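PDB 4TXG: chitinase from Chromobacterium violaceum, which probably hydrolyses chitin as a glycoside hydrolase of family 18, with a carbohydrate-binding module also encoded in its sequence. Local coordinates for residues A[186-191]-A[248-253]; A[308-313]-A[365-370]. One frame throughout, in Å; residues are numbered along the deposited sequence.

Contact 1. Residues A[186-191]-A[248-253]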
ATOM      1  N   ILE A 186      12.197   4.913  -6.335  1.00  7.93           N
ATOM      2  CA  ILE A 186      11.444   4.689  -7.569  1.00  7.13           C
ATOM      3  C   ILE A 186      11.083   3.220  -7.679  1.00  7.18           C
ATOM      4  O   ILE A 186      11.953   2.354  -7.585  1.00  8.81           O
ATOM      5  CB  ILE A 186      12.247   5.084  -8.807  1.00  6.87           C
ATOM      6  CG1 ILE A 186      12.634   6.566  -8.754  1.00  6.58           C
ATOM      7  CG2 ILE A 186      11.470   4.733 -10.091  1.00  9.51           C
ATOM      8  CD1 ILE A 186      13.805   6.905  -9.690  1.00  9.16           C
ATOM      9  N   ASN A 187       9.799   2.953  -7.877  1.00  6.29           N
ATOM     10  CA  ASN A 187       9.309   1.596  -8.079  1.00  6.16           C
ATOM     11  C   ASN A 187       9.022   1.369  -9.554  1.00  6.31           C
ATOM     12  O   ASN A 187       8.230   2.099 -10.147  1.00  7.97           O
ATOM     13  CB  ASN A 187       8.026   1.351  -7.285  1.00  6.69           C
ATOM     14  CG  ASN A 187       8.252   1.273  -5.788  1.00 10.38           C
ATOM     15  OD1 ASN A 187       9.371   1.103  -5.315  1.00 13.87           O
ATOM     16  ND2 ASN A 187       7.161   1.380  -5.032  1.00 13.57           N
ATOM     17  N   TYR A 188       9.641   0.350 -10.138  1.00  6.43           N
ATOM     18  CA  TYR A 188       9.402   0.022 -11.538  1.00  6.64           C
ATOM     19  C   TYR A 188       8.235  -0.945 -11.679  1.00  9.74           C
ATOM     20  O   TYR A 188       8.264  -2.043 -11.114  1.00  7.21           O
ATOM     21  CB  TYR A 188      10.667  -0.589 -12.149  1.00  7.42           C
ATOM     22  CG  TYR A 188      10.555  -0.953 -13.610  1.00  7.23           C
ATOM     23  CD1 TYR A 188       9.991  -2.164 -14.014  1.00  7.30           C
ATOM     24  CD2 TYR A 188      11.040  -0.090 -14.589  1.00  8.02           C
ATOM     25  CE1 TYR A 188       9.914  -2.508 -15.366  1.00  7.62           C
ATOM     26  CE2 TYR A 188      10.955  -0.414 -15.926  1.00  9.38           C
ATOM     27  CZ  TYR A 188      10.396  -1.622 -16.310  1.00  8.01           C
ATOM     28  OH  TYR A 188      10.333  -1.941 -17.647  1.00  8.08           O
ATOM     29  N   ALA A 189       7.236  -0.546 -12.461  1.00  7.38           N
ATOM     30  CA  ALA A 189       6.012  -1.333 -12.655  1.00  7.06           C
ATOM     31  C   ALA A 189       5.882  -1.817 -14.095  1.00  9.89           C
ATOM     32  O   ALA A 189       5.909  -0.989 -15.003  1.00  9.16           O
ATOM     33  CB  ALA A 189       4.788  -0.477 -12.277  1.00  7.03           C
ATOM     34  N   PHE A 190       5.728  -3.121 -14.357  1.00 10.22           N
ATOM     35  CA  PHE A 190       5.682  -4.221 -13.384  1.00  6.68           C
ATOM     36  C   PHE A 190       6.499  -5.415 -13.843  1.00 10.27           C
ATOM     37  O   PHE A 190       6.537  -5.723 -15.040  1.00  9.45           O
ATOM     38  CB  PHE A 190       4.253  -4.742 -13.186  1.00  7.09           C
ATOM     39  CG  PHE A 190       3.386  -3.880 -12.328  1.00  7.18           C
ATOM     40  CD1 PHE A 190       3.626  -3.777 -10.970  1.00  8.43           C
ATOM     41  CD2 PHE A 190       2.298  -3.223 -12.875  1.00  8.09           C
ATOM     42  CE1 PHE A 190       2.802  -2.997 -10.178  1.00  8.49           C
ATOM     43  CE2 PHE A 190       1.473  -2.441 -12.092  1.00  8.89           C
ATOM     44  CZ  PHE A 190       1.732  -2.334 -10.742  1.00 10.70           C
ATOM     45  N   ALA A 191       7.098  -6.126 -12.891  1.00  8.51           N
ATOM     46  CA  ALA A 191       7.480  -7.513 -13.125  1.00  9.45           C
ATOM     47  C   ALA A 191       6.276  -8.411 -12.813  1.00  9.66           C
ATOM     48  O   ALA A 191       5.297  -7.967 -12.208  1.00  7.98           O
ATOM     49  CB  ALA A 191       8.688  -7.908 -12.273  1.00  6.13           C
ATOM     50  N   THR A 248      16.103   2.190  -6.207  1.00  9.08           N
ATOM     51  CA  THR A 248      15.142   1.613  -7.147  1.00  9.36           C
ATOM     52  C   THR A 248      14.685   0.236  -6.675  1.00  8.55           C
ATOM     53  O   THR A 248      15.477  -0.560  -6.158  1.00  9.33           O
ATOM     54  CB  THR A 248      15.711   1.508  -8.580  1.00  8.20           C
ATOM     55  OG1 THR A 248      16.932   0.754  -8.576  1.00  9.82           O
ATOM     56  CG2 THR A 248      15.970   2.900  -9.140  1.00  8.91           C
ATOM     57  N   LEU A 249      13.389  -0.025  -6.827  1.00  6.99           N
ATOM     58  CA  LEU A 249      12.822  -1.312  -6.458  1.00  6.70           C
ATOM     59  C   LEU A 249      12.004  -1.858  -7.619  1.00  7.96           C
ATOM     60  O   LEU A 249      11.380  -1.097  -8.361  1.00  8.94           O
ATOM     61  CB  LEU A 249      11.944  -1.197  -5.201  1.00  7.59           C
ATOM     62  CG  LEU A 249      12.700  -0.837  -3.909  1.00 10.15           C
ATOM     63  CD1 LEU A 249      12.709   0.670  -3.698  1.00 15.43           C
ATOM     64  CD2 LEU A 249      12.098  -1.544  -2.709  1.00 11.85           C
ATOM     65  N   ILE A 250      12.021  -3.174  -7.781  1.00  8.55           N
ATOM     66  CA  ILE A 250      11.207  -3.807  -8.812  1.00  9.03           C
ATOM     67  C   ILE A 250       9.847  -4.196  -8.213  1.00 10.33           C
ATOM     68  O   ILE A 250       9.774  -4.942  -7.227  1.00  8.93           O
ATOM     69  CB  ILE A 250      11.948  -5.029  -9.438  1.00  7.49           C
ATOM     70  CG1 ILE A 250      11.089  -5.689 -10.526  1.00  7.04           C
ATOM     71  CG2 ILE A 250      12.411  -6.043  -8.364  1.00  8.01           C
ATOM     72  CD1 ILE A 250      10.769  -4.754 -11.715  1.00  7.22           C
ATOM     73  N   SER A 251       8.769  -3.649  -8.775  1.00  6.56           N
ATOM     74  CA  SER A 251       7.433  -4.002  -8.300  1.00  5.92           C
ATOM     75  C   SER A 251       6.908  -5.206  -9.066  1.00  8.99           C
ATOM     76  O   SER A 251       7.017  -5.272 -10.289  1.00 10.82           O
ATOM     77  CB  SER A 251       6.461  -2.835  -8.433  1.00 12.12           C
ATOM     78  OG  SER A 251       6.923  -1.722  -7.708  1.00 19.97           O
ATOM     79  N   VAL A 252       6.330  -6.151  -8.334  1.00  5.70           N
ATOM     80  CA  VAL A 252       5.889  -7.404  -8.925  1.00  5.68           C
ATOM     81  C   VAL A 252       4.385  -7.568  -8.718  1.00  7.63           C
ATOM     82  O   VAL A 252       3.908  -7.511  -7.589  1.00  7.70           O
ATOM     83  CB  VAL A 252       6.623  -8.610  -8.302  1.00  7.09           C
ATOM     84  CG1 VAL A 252       6.298  -9.900  -9.079  1.00  6.79           C
ATOM     85  CG2 VAL A 252       8.128  -8.353  -8.251  1.00 11.86           C
ATOM     86  N   GLY A 253       3.644  -7.752  -9.808  1.00  8.42           N
ATOM     87  CA  GLY A 253       2.208  -7.972  -9.713  1.00  7.46           C
ATOM     88  C   GLY A 253       1.368  -6.839 -10.282  1.00  8.64           C
ATOM     89  O   GLY A 253       1.403  -6.560 -11.483  1.00 11.94           O
TER

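Contact 2. Residues A[308-313]-A[365-370]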
ATOM      1  N   GLY A 308      15.868  -3.321  -4.110  1.00  7.25           N
ATOM      2  CA  GLY A 308      14.829  -4.018  -3.377  1.00  7.77           C
ATOM      3  C   GLY A 308      13.736  -4.550  -4.267  1.00  7.15           C
ATOM      4  O   GLY A 308      13.724  -4.298  -5.472  1.00  9.52           O
ATOM      5  N   VAL A 309      12.821  -5.289  -3.654  1.00  6.54           N
ATOM      6  CA  VAL A 309      11.652  -5.838  -4.338  1.00  6.43           C
ATOM      7  C   VAL A 309      10.399  -5.298  -3.666  1.00  9.84           C
ATOM      8  O   VAL A 309      10.323  -5.257  -2.435  1.00  8.20           O
ATOM      9  CB  VAL A 309      11.651  -7.386  -4.292  1.00 10.40           C
ATOM     10  CG1 VAL A 309      10.413  -7.952  -4.966  1.00 11.99           C
ATOM     11  CG2 VAL A 309      12.887  -7.920  -4.969  1.00 16.42           C
ATOM     12  N   ASP A 310       9.432  -4.878  -4.480  1.00  7.24           N
ATOM     13  CA  ASP A 310       8.158  -4.364  -4.001  1.00  7.25           C
ATOM     14  C   ASP A 310       7.076  -5.364  -4.401  1.00  8.60           C
ATOM     15  O   ASP A 310       6.811  -5.571  -5.580  1.00 10.61           O
ATOM     16  CB  ASP A 310       7.896  -2.978  -4.599  1.00  7.79           C
ATOM     17  CG  ASP A 310       6.545  -2.407  -4.214  1.00 11.16           C
ATOM     18  OD1 ASP A 310       6.305  -2.200  -3.001  1.00  9.44           O
ATOM     19  OD2 ASP A 310       5.742  -2.144  -5.139  1.00 12.97           O
ATOM     20  N   ILE A 311       6.485  -6.031  -3.419  1.00  5.78           N
ATOM     21  CA  ILE A 311       5.489  -7.053  -3.707  1.00  5.61           C
ATOM     22  C   ILE A 311       4.109  -6.417  -3.813  1.00  8.09           C
ATOM     23  O   ILE A 311       3.609  -5.861  -2.844  1.00  9.06           O
ATOM     24  CB  ILE A 311       5.476  -8.142  -2.610  1.00  6.40           C
ATOM     25  CG1 ILE A 311       6.844  -8.814  -2.522  1.00  8.40           C
ATOM     26  CG2 ILE A 311       4.348  -9.150  -2.865  1.00  8.72           C
ATOM     27  CD1 ILE A 311       7.266  -9.558  -3.818  1.00 10.54           C
ATOM     28  N   ASP A 312       3.510  -6.487  -4.996  1.00  5.62           N
ATOM     29  CA  ASP A 312       2.202  -5.890  -5.243  1.00  5.76           C
ATOM     30  C   ASP A 312       1.195  -6.995  -5.585  1.00  9.47           C
ATOM     31  O   ASP A 312       0.667  -7.072  -6.695  1.00  8.23           O
ATOM     32  CB  ASP A 312       2.300  -4.858  -6.363  1.00  9.31           C
ATOM     33  CG  ASP A 312       1.038  -4.028  -6.507  1.00 15.35           C
ATOM     34  OD1 ASP A 312       0.047  -4.278  -5.775  1.00 18.84           O
ATOM     35  OD2 ASP A 312       1.036  -3.123  -7.363  1.00 17.95           O
ATOM     36  N   PHE A 313       0.972  -7.858  -4.604  1.00  7.87           N
ATOM     37  CA  PHE A 313       0.077  -9.008  -4.707  1.00  8.72           C
ATOM     38  C   PHE A 313      -1.353  -8.533  -4.437  1.00  7.70           C
ATOM     39  O   PHE A 313      -1.691  -8.197  -3.299  1.00  6.80           O
ATOM     40  CB  PHE A 313       0.572 -10.071  -3.701  1.00  9.23           C
ATOM     41  CG  PHE A 313      -0.184 -11.390  -3.675  1.00  6.80           C
ATOM     42  CD1 PHE A 313      -1.415 -11.579  -4.301  1.00  8.39           C
ATOM     43  CD2 PHE A 313       0.360 -12.453  -2.962  1.00  7.02           C
ATOM     44  CE1 PHE A 313      -2.081 -12.808  -4.222  1.00  7.62           C
ATOM     45  CE2 PHE A 313      -0.287 -13.689  -2.890  1.00  6.41           C
ATOM     46  CZ  PHE A 313      -1.515 -13.861  -3.514  1.00  6.29           C
ATOM     47  N   GLN A 365      16.055  -4.111   0.287  1.00  8.08           N
ATOM     48  CA  GLN A 365      14.777  -3.848   0.940  1.00  7.70           C
ATOM     49  C   GLN A 365      13.657  -4.730   0.384  1.00 11.20           C
ATOM     50  O   GLN A 365      13.647  -5.072  -0.797  1.00 10.19           O
ATOM     51  CB  GLN A 365      14.399  -2.361   0.799  1.00 11.84           C
ATOM     52  CG  GLN A 365      15.207  -1.419   1.709  1.00 12.72           C
ATOM     53  CD  GLN A 365      14.780   0.043   1.591  1.00 20.43           C
ATOM     54  OE1 GLN A 365      14.673   0.577   0.487  1.00 20.82           O
ATOM     55  NE2 GLN A 365      14.533   0.694   2.732  1.00 15.17           N
ATOM     56  N   ILE A 366      12.723  -5.109   1.249  1.00  7.73           N
ATOM     57  CA  ILE A 366      11.454  -5.676   0.788  1.00  6.90           C
ATOM     58  C   ILE A 366      10.338  -4.736   1.163  1.00  6.64           C
ATOM     59  O   ILE A 366      10.176  -4.388   2.337  1.00  8.73           O
ATOM     60  CB  ILE A 366      11.155  -7.041   1.404  1.00 11.28           C
ATOM     61  CG1 ILE A 366      12.329  -7.975   1.204  1.00 15.43           C
ATOM     62  CG2 ILE A 366       9.874  -7.634   0.787  1.00 12.58           C
ATOM     63  CD1 ILE A 366      12.087  -9.327   1.782  1.00 17.10           C
ATOM     64  N   THR A 367       9.571  -4.307   0.171  1.00  6.53           N
ATOM     65  CA  THR A 367       8.410  -3.490   0.453  1.00  7.34           C
ATOM     66  C   THR A 367       7.175  -4.161  -0.142  1.00  6.14           C
ATOM     67  O   THR A 367       7.275  -5.157  -0.859  1.00  6.68           O
ATOM     68  CB  THR A 367       8.587  -2.058  -0.095  1.00  7.58           C
ATOM     69  OG1 THR A 367       8.602  -2.069  -1.529  1.00  9.81           O
ATOM     70  CG2 THR A 367       9.912  -1.469   0.405  1.00  9.93           C
ATOM     71  N   ALA A 368       6.003  -3.627   0.180  1.00  7.97           N
ATOM     72  CA  ALA A 368       4.785  -4.140  -0.413  1.00  5.94           C
ATOM     73  C   ALA A 368       3.796  -3.022  -0.629  1.00  7.23           C
ATOM     74  O   ALA A 368       3.694  -2.107   0.179  1.00  7.07           O
ATOM     75  CB  ALA A 368       4.165  -5.238   0.470  1.00  6.12           C
ATOM     76  N   ALA A 369       3.097  -3.097  -1.752  1.00  6.25           N
ATOM     77  CA  ALA A 369       1.930  -2.254  -1.992  1.00  7.94           C
ATOM     78  C   ALA A 369       0.751  -2.977  -1.362  1.00  7.28           C
ATOM     79  O   ALA A 369       0.438  -4.119  -1.739  1.00  9.04           O
ATOM     80  CB  ALA A 369       1.719  -2.034  -3.475  1.00  8.58           C
ATOM     81  N   VAL A 370       0.118  -2.326  -0.390  1.00  5.39           N
ATOM     82  CA  VAL A 370      -0.846  -2.982   0.484  1.00  6.32           C
ATOM     83  C   VAL A 370      -2.185  -2.243   0.422  1.00  5.28           C
ATOM     84  O   VAL A 370      -2.219  -1.033   0.190  1.00  7.40           O
ATOM     85  CB  VAL A 370      -0.322  -3.050   1.948  1.00  6.26           C
ATOM     86  CG1 VAL A 370       0.947  -3.893   2.032  1.00  9.43           C
ATOM     87  CG2 VAL A 370      -0.062  -1.650   2.507  1.00  6.55           C
TER
HETATM   88  O   HOH W   1       1.554  -7.231  -1.648  1.00  9.04           O
HETATM   89  O   HOH W   2      -1.203  -6.198  -1.589  1.00 19.58           O

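Contact 1. Residues A[186-191]-A[248-253]
Five backbone hydrogen bonds zip Ile186-Ala191 to Thr248-Gly253 as parallel strands, from Leu249 N on Ile186 O to Gly253 N on Ala191 O. The tightest joins Ala191 N to Ser251 O at 2.7 Å. Between Tyr188 and Ala191 a beta bulge shifts the register by one residue, and within it the Ala189-Phe190 peptide is cis, as in other family 18 chitinases. With CG anti to the carbonyl carbon (chi1 -77°), which lays the ring beside Gly253 O, Phe190 is sandwiched: Gly253 O lies over one face toward the rim, 3.4 Å from Phe190 CG, and the methyl of Ala189 over the centre of the other. Ser251 O meets the same ring at its edge, in plane. Ser251 OG passes 3.3 Å from Asn187 CB but is hydrogen-bonded to Asp310 OD2. Ser251 and Gly253 belong to the SxGG motif of family 18. Asn187 and Leu249 lie side by side, OD1 3.5 Å from Leu249 CB. On the other face of the sheet, Ile250 presses its CD1 obliquely on Tyr188 CD1 at 3.5 Å, and its CG1 touches Ala191 CB at 3.7 Å. Asn187 and Ser251 look inward to strands 155-161 and 308-312 of the TIM barrel, whereas Ile250 and Val252 turn outward to Phe300, Leu301 and Phe293 of helix 287-304, and Tyr188 meets Phe233 of helix 231-242 edge to face.

Contact 2. Residues A[308-313]-A[365-370]
Thr367 donates its hydroxyl to the carboxylate of Asp310, OG1 standing 2.7 Å from OD1. The two side chains cross at about a right angle, and the hydroxyl meets OD1 on its anti side, 19° out of the carboxylate plane. Asp310 reaches across because CG is anti to its backbone N (chi1 176°), which carries the acid toward the neighbouring strand. Its other oxygen, OD2, is hydrogen-bonded to the hydroxyls of Ser251 and Tyr159, so three hydroxyls grip the group and fix its rotation inside the barrel.

Beneath this pair runs a parallel ladder, in which Thr367 N bonds Val309 O at 2.9 Å and Ile311 N bonds Thr367 O. At its start Gly308 lets the strands close in, with CA only 3.0 Å from Gln365 O. Farther along, Ala369 N reaches Ile311 O at 3.0 Å but lies above the carbonyl plane, 38° out of it. A water lies 2.7 Å from Ile311 O and also accepts the N-H of Phe313. A second water bridges Phe313 O and Ala369 O.

Residues 308-313 carry the two central aspartates, Asp310 and Asp312, of the DxxDxDxE signature of family 18 on a strand of the TIM barrel. Glu314 closes the signature; in relatives this glutamate is the general acid. The Asp312 carboxylate abuts the methyl of Ala369, OD1 lying 3.6 Å from CB. The Asp312 side chain lies about 5 Å from a bound cesium ion.

On the opposite face of the sheet Ile311 and Ile366 pack against Leu349 of helix 338-360, and Ala368 against Tyr342. Gln365 continues the inner face, its NE2 held by Tyr140, while Asp390 receives the N-H of Ile366 from the loop before strand 391-395.

Both contacts belong to the barrel sheet of the family 18 domain and lie in series along the chain, contact 1 closing before contact 2 opens. Their centres are 8 Å apart, since strands 247-253 and 308-312 are neighbours. Together the segments give four consecutive barrel strands: 185-193, 247-253, 308-312 and 365-371. The seam between the contacts probably includes hydrogen bonds from Asp310 N to Ile250 O and from Asp312 N to Val252 O. Near the strands' C-terminal ends, Phe190 CE1 packs 3.3 Å from Asp312 OD2. The SxGG and DxxDxDxE motifs thus sit on adjacent strands, consistent with one shared active-site region.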